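Local coordinates for protein L-threonine dehydrogenase (Flavobacterium frigidimaris, PDB 2YY7) that probably oxidises L-threonine with NAD as cofactor, as a UDP-galactose 4-epimerase-like member of the short-chain dehydrogenase-reductase superfamily, at residues 203-215 with 240-252. Residues are numbered along the deposited sequence; the frame is centred on the assembly and turned at random.
Sequences CFLSSETKMPMMY and YNLAAMSFTPTEI
An antiparallel strand pair in the C-terminal part of this short-chain dehydrogenase-reductase fold joins Met-211 to Phe-247 and Met-213 to Met-245, each through two backbone hydrogen bonds. The shortest runs from Met-213 N to Met-245 O (2.7 Å). Between these pairs, Ser-246 CA comes within 3.1 Å of Met-211 O as a CA-H...O contact. On the face bearing Met-213, Met-245 and Phe-247, chi1 of Met-213 (-64°) sets CG beside the backbone N, and the side chain crosses the Phe-247 ring at about a right angle. Its CB meets Phe-247 CE2 and its CG lies 3.5 Å from Phe-247 CZ; a bend at chi2 turns the sulfur into an oblique Met-aromatic contact, while Met-245 CE meets the ring edge in plane. Farther along, Met-214 CE packs on Leu-242 CD2 (3.6 Å) and on Ala-244 CB. At the other end, the turn 206-209 receives the helix start: Thr-250 N bonds Ser-207 O (3.2 Å) on a lone pair, Thr-250 OG1 lies 2.8 Å from Glu-208 OE2, and Thr-248 and Glu-251 form a capping box. Tyr-187 of helix 187-197 touches Phe-247 and Pro-249, Met-303 of helix 300-311 touches Met-245, and strand 211-215 continues the pairing to strand 164-174, where Leu-173 binds NAD.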
loop_
_atom_site.group_PDB
_atom_site.type_symbol
_atom_site.label_atom_id
_atom_site.label_comp_id
_atom_site.label_asym_id
_atom_site.label_seq_id
_atom_site.Cartn_x
_atom_site.Cartn_y
_atom_site.Cartn_z
ATOM N N CYS A 203 -31.108 6.260 -8.442
ATOM C CA CYS A 203 -29.777 5.661 -8.369
ATOM C C CYS A 203 -28.633 6.675 -8.240
ATOM O O CYS A 203 -28.618 7.687 -8.940
ATOM C CB CYS A 203 -29.569 4.808 -9.621
ATOM S SG CYS A 203 -28.201 3.648 -9.555
ATOM N N PHE A 204 -27.668 6.399 -7.361
ATOM C CA PHE A 204 -26.546 7.313 -7.181
ATOM C C PHE A 204 -25.347 7.043 -8.099
ATOM O O PHE A 204 -24.261 7.589 -7.895
ATOM C CB PHE A 204 -26.107 7.354 -5.707
ATOM C CG PHE A 204 -25.580 6.049 -5.172
ATOM C CD1 PHE A 204 -24.317 5.589 -5.531
ATOM C CD2 PHE A 204 -26.331 5.304 -4.260
ATOM C CE1 PHE A 204 -23.802 4.412 -4.985
ATOM C CE2 PHE A 204 -25.826 4.126 -3.709
ATOM C CZ PHE A 204 -24.560 3.679 -4.070
ATOM N N LEU A 205 -25.566 6.211 -9.112
ATOM C CA LEU A 205 -24.552 5.874 -10.111
ATOM C C LEU A 205 -25.238 5.951 -11.481
ATOM O O LEU A 205 -26.424 5.641 -11.589
ATOM C CB LEU A 205 -24.023 4.458 -9.876
ATOM C CG LEU A 205 -22.582 4.271 -9.384
ATOM C CD1 LEU A 205 -22.224 5.279 -8.300
ATOM C CD2 LEU A 205 -22.429 2.846 -8.880
ATOM N N SER A 206 -24.503 6.366 -12.515
ATOM C CA SER A 206 -25.068 6.476 -13.861
ATOM C C SER A 206 -25.441 5.100 -14.419
ATOM O O SER A 206 -24.825 4.088 -14.074
ATOM C CB SER A 206 -24.096 7.203 -14.801
ATOM O OG SER A 206 -22.812 6.613 -14.785
ATOM N N SER A 207 -26.440 5.086 -15.301
ATOM C CA SER A 207 -26.993 3.863 -15.880
ATOM C C SER A 207 -26.083 2.779 -16.444
ATOM O O SER A 207 -26.390 1.596 -16.302
ATOM C CB SER A 207 -28.049 4.220 -16.940
ATOM O OG SER A 207 -27.460 4.624 -18.162
ATOM N N GLU A 208 -24.977 3.151 -17.082
ATOM C CA GLU A 208 -24.093 2.146 -17.666
ATOM C C GLU A 208 -22.823 1.854 -16.862
ATOM O O GLU A 208 -21.833 1.377 -17.415
ATOM C CB GLU A 208 -23.706 2.554 -19.092
ATOM C CG GLU A 208 -24.888 2.900 -19.996
ATOM C CD GLU A 208 -25.993 1.857 -19.956
ATOM O OE1 GLU A 208 -25.716 0.678 -20.261
ATOM O OE2 GLU A 208 -27.145 2.222 -19.617
ATOM N N THR A 209 -22.852 2.132 -15.561
ATOM C CA THR A 209 -21.702 1.885 -14.694
ATOM C C THR A 209 -21.613 0.387 -14.398
ATOM O O THR A 209 -22.223 -0.109 -13.447
ATOM C CB THR A 209 -21.843 2.668 -13.373
ATOM O OG1 THR A 209 -21.989 4.063 -13.666
ATOM C CG2 THR A 209 -20.620 2.475 -12.491
ATOM N N LYS A 210 -20.862 -0.330 -15.229
ATOM C CA LYS A 210 -20.699 -1.772 -15.080
ATOM C C LYS A 210 -19.730 -2.095 -13.949
ATOM O O LYS A 210 -18.620 -1.567 -13.901
ATOM C CB LYS A 210 -20.198 -2.367 -16.397
ATOM C CG LYS A 210 -20.110 -3.880 -16.433
ATOM C CD LYS A 210 -19.624 -4.331 -17.800
ATOM C CE LYS A 210 -19.389 -5.827 -17.846
ATOM N NZ LYS A 210 -20.631 -6.561 -17.479
ATOM N N MET A 211 -20.153 -2.964 -13.036
ATOM C CA MET A 211 -19.312 -3.328 -11.900
ATOM C C MET A 211 -19.391 -4.803 -11.554
ATOM O O MET A 211 -20.347 -5.487 -11.925
ATOM C CB MET A 211 -19.727 -2.533 -10.660
ATOM C CG MET A 211 -19.696 -1.024 -10.834
ATOM S SD MET A 211 -20.263 -0.201 -9.326
ATOM C CE MET A 211 -18.717 -0.056 -8.447
ATOM N N PRO A 212 -18.375 -5.312 -10.836
ATOM C CA PRO A 212 -18.313 -6.716 -10.407
ATOM C C PRO A 212 -19.187 -6.829 -9.160
ATOM O O PRO A 212 -19.003 -6.075 -8.197
ATOM C CB PRO A 212 -16.838 -6.919 -10.065
ATOM C CG PRO A 212 -16.133 -5.821 -10.819
ATOM C CD PRO A 212 -17.069 -4.663 -10.649
ATOM N N MET A 213 -20.131 -7.766 -9.176
ATOM C CA MET A 213 -21.034 -7.953 -8.047
ATOM C C MET A 213 -21.140 -9.422 -7.661
ATOM O O MET A 213 -20.738 -10.303 -8.423
ATOM C CB MET A 213 -22.427 -7.426 -8.406
ATOM C CG MET A 213 -22.489 -5.927 -8.674
ATOM S SD MET A 213 -22.700 -4.953 -7.174
ATOM C CE MET A 213 -23.201 -3.370 -7.870
ATOM N N MET A 214 -21.688 -9.670 -6.475
ATOM C CA MET A 214 -21.874 -11.025 -5.979
ATOM C C MET A 214 -22.996 -11.062 -4.946
ATOM O O MET A 214 -23.120 -10.154 -4.121
ATOM C CB MET A 214 -20.577 -11.544 -5.347
ATOM C CG MET A 214 -20.669 -12.979 -4.838
ATOM S SD MET A 214 -19.090 -13.572 -4.205
ATOM C CE MET A 214 -18.173 -13.786 -5.757
ATOM N N TYR A 215 -23.825 -12.100 -5.002
ATOM C CA TYR A 215 -24.912 -12.250 -4.042
ATOM C C TYR A 215 -24.266 -12.718 -2.738
ATOM O O TYR A 215 -23.304 -13.492 -2.766
ATOM C CB TYR A 215 -25.922 -13.295 -4.533
ATOM C CG TYR A 215 -27.244 -13.260 -3.796
ATOM C CD1 TYR A 215 -28.034 -14.404 -3.690
ATOM C CD2 TYR A 215 -27.721 -12.077 -3.232
ATOM C CE1 TYR A 215 -29.264 -14.372 -3.045
ATOM C CE2 TYR A 215 -28.954 -12.034 -2.583
ATOM C CZ TYR A 215 -29.718 -13.186 -2.495
ATOM O OH TYR A 215 -30.930 -13.157 -1.854
ATOM N N TYR A 240 -7.207 -13.232 -2.895
ATOM C CA TYR A 240 -7.699 -13.821 -4.137
ATOM C C TYR A 240 -8.748 -12.987 -4.852
ATOM O O TYR A 240 -9.654 -12.439 -4.219
ATOM C CB TYR A 240 -8.332 -15.191 -3.858
ATOM C CG TYR A 240 -7.372 -16.351 -3.778
ATOM C CD1 TYR A 240 -7.005 -17.054 -4.927
ATOM C CD2 TYR A 240 -6.850 -16.766 -2.557
ATOM C CE1 TYR A 240 -6.141 -18.149 -4.857
ATOM C CE2 TYR A 240 -5.986 -17.857 -2.476
ATOM C CZ TYR A 240 -5.640 -18.542 -3.629
ATOM O OH TYR A 240 -4.801 -19.627 -3.551
ATOM N N ASN A 241 -8.620 -12.880 -6.170
ATOM C CA ASN A 241 -9.632 -12.194 -6.955
ATOM C C ASN A 241 -10.823 -13.141 -6.768
ATOM O O ASN A 241 -10.634 -14.351 -6.632
ATOM C CB ASN A 241 -9.237 -12.144 -8.438
ATOM C CG ASN A 241 -8.646 -10.800 -8.853
ATOM O OD1 ASN A 241 -8.444 -9.911 -8.029
ATOM N ND2 ASN A 241 -8.369 -10.655 -10.140
ATOM N N LEU A 242 -12.034 -12.600 -6.740
ATOM C CA LEU A 242 -13.231 -13.416 -6.562
ATOM C C LEU A 242 -14.343 -12.813 -7.416
ATOM O O LEU A 242 -14.619 -11.620 -7.329
ATOM C CB LEU A 242 -13.657 -13.423 -5.089
ATOM C CG LEU A 242 -14.754 -14.423 -4.712
ATOM C CD1 LEU A 242 -14.143 -15.811 -4.551
ATOM C CD2 LEU A 242 -15.421 -13.997 -3.408
ATOM N N ALA A 243 -14.985 -13.630 -8.239
ATOM C CA ALA A 243 -16.032 -13.109 -9.105
ATOM C C ALA A 243 -17.273 -13.981 -9.193
ATOM O O ALA A 243 -17.246 -15.171 -8.873
ATOM C CB ALA A 243 -15.469 -12.879 -10.500
ATOM N N ALA A 244 -18.360 -13.357 -9.634
ATOM C CA ALA A 244 -19.639 -14.028 -9.817
ATOM C C ALA A 244 -20.395 -13.321 -10.942
ATOM O O ALA A 244 -20.605 -13.896 -12.007
ATOM C CB ALA A 244 -20.455 -13.991 -8.522
ATOM N N MET A 245 -20.777 -12.067 -10.708
ATOM C CA MET A 245 -21.518 -11.289 -11.700
ATOM C C MET A 245 -20.887 -9.945 -12.025
ATOM O O MET A 245 -20.004 -9.462 -11.321
ATOM C CB MET A 245 -22.933 -10.981 -11.204
ATOM C CG MET A 245 -23.657 -12.101 -10.503
ATOM S SD MET A 245 -25.231 -11.471 -9.882
ATOM C CE MET A 245 -24.714 -10.748 -8.313
ATOM N N SER A 246 -21.392 -9.342 -13.094
ATOM C CA SER A 246 -20.988 -8.020 -13.553
ATOM C C SER A 246 -22.209 -7.514 -14.299
ATOM O O SER A 246 -22.715 -8.184 -15.206
ATOM C CB SER A 246 -19.776 -8.080 -14.497
ATOM O OG SER A 246 -18.552 -8.097 -13.773
ATOM N N PHE A 247 -22.705 -6.353 -13.886
ATOM C CA PHE A 247 -23.875 -5.759 -14.511
ATOM C C PHE A 247 -23.939 -4.258 -14.265
ATOM O O PHE A 247 -23.239 -3.727 -13.407
ATOM C CB PHE A 247 -25.158 -6.447 -14.001
ATOM C CG PHE A 247 -25.377 -6.346 -12.499
ATOM C CD1 PHE A 247 -25.793 -5.151 -11.913
ATOM C CD2 PHE A 247 -25.196 -7.461 -11.684
ATOM C CE1 PHE A 247 -26.031 -5.067 -10.530
ATOM C CE2 PHE A 247 -25.429 -7.393 -10.299
ATOM C CZ PHE A 247 -25.847 -6.190 -9.724
ATOM N N THR A 248 -24.772 -3.577 -15.041
ATOM C CA THR A 248 -24.954 -2.136 -14.924
ATOM C C THR A 248 -26.274 -1.880 -14.210
ATOM O O THR A 248 -27.080 -2.796 -14.033
ATOM C CB THR A 248 -25.063 -1.477 -16.313
ATOM O OG1 THR A 248 -26.182 -2.045 -17.006
ATOM C CG2 THR A 248 -23.799 -1.704 -17.133
ATOM N N PRO A 249 -26.507 -0.634 -13.774
ATOM C CA PRO A 249 -27.769 -0.338 -13.096
ATOM C C PRO A 249 -28.938 -0.616 -14.046
ATOM O O PRO A 249 -29.975 -1.135 -13.630
ATOM C CB PRO A 249 -27.631 1.140 -12.752
ATOM C CG PRO A 249 -26.158 1.263 -12.474
ATOM C CD PRO A 249 -25.550 0.474 -13.613
ATOM N N THR A 250 -28.758 -0.282 -15.325
ATOM C CA THR A 250 -29.803 -0.508 -16.321
ATOM C C THR A 250 -30.191 -1.982 -16.340
ATOM O O THR A 250 -31.378 -2.322 -16.367
ATOM C CB THR A 250 -29.346 -0.107 -17.747
ATOM O OG1 THR A 250 -29.032 1.289 -17.780
ATOM C CG2 THR A 250 -30.449 -0.386 -18.764
ATOM N N GLU A 251 -29.194 -2.861 -16.308
ATOM C CA GLU A 251 -29.469 -4.293 -16.341
ATOM C C GLU A 251 -30.174 -4.814 -15.087
ATOM O O GLU A 251 -31.125 -5.587 -15.200
ATOM C CB GLU A 251 -28.175 -5.083 -16.580
ATOM C CG GLU A 251 -27.482 -4.726 -17.896
ATOM C CD GLU A 251 -26.126 -5.398 -18.065
ATOM O OE1 GLU A 251 -25.284 -5.297 -17.146
ATOM O OE2 GLU A 251 -25.894 -6.018 -19.123
ATOM N N ILE A 252 -29.730 -4.410 -13.895
ATOM C CA ILE A 252 -30.390 -4.908 -12.692
ATOM C C ILE A 252 -31.795 -4.324 -12.558
ATOM O O ILE A 252 -32.703 -4.986 -12.063
ATOM C CB ILE A 252 -29.572 -4.632 -11.395
ATOM C CG1 ILE A 252 -30.345 -5.175 -10.188
ATOM C CG2 ILE A 252 -29.304 -3.143 -11.228
ATOM C CD1 ILE A 252 -29.531 -5.268 -8.912
HETATM O O HOH W 1 -26.656 -1.691 -19.525
HETATM O O HOH W 2 -23.237 -1.834 -11.533
#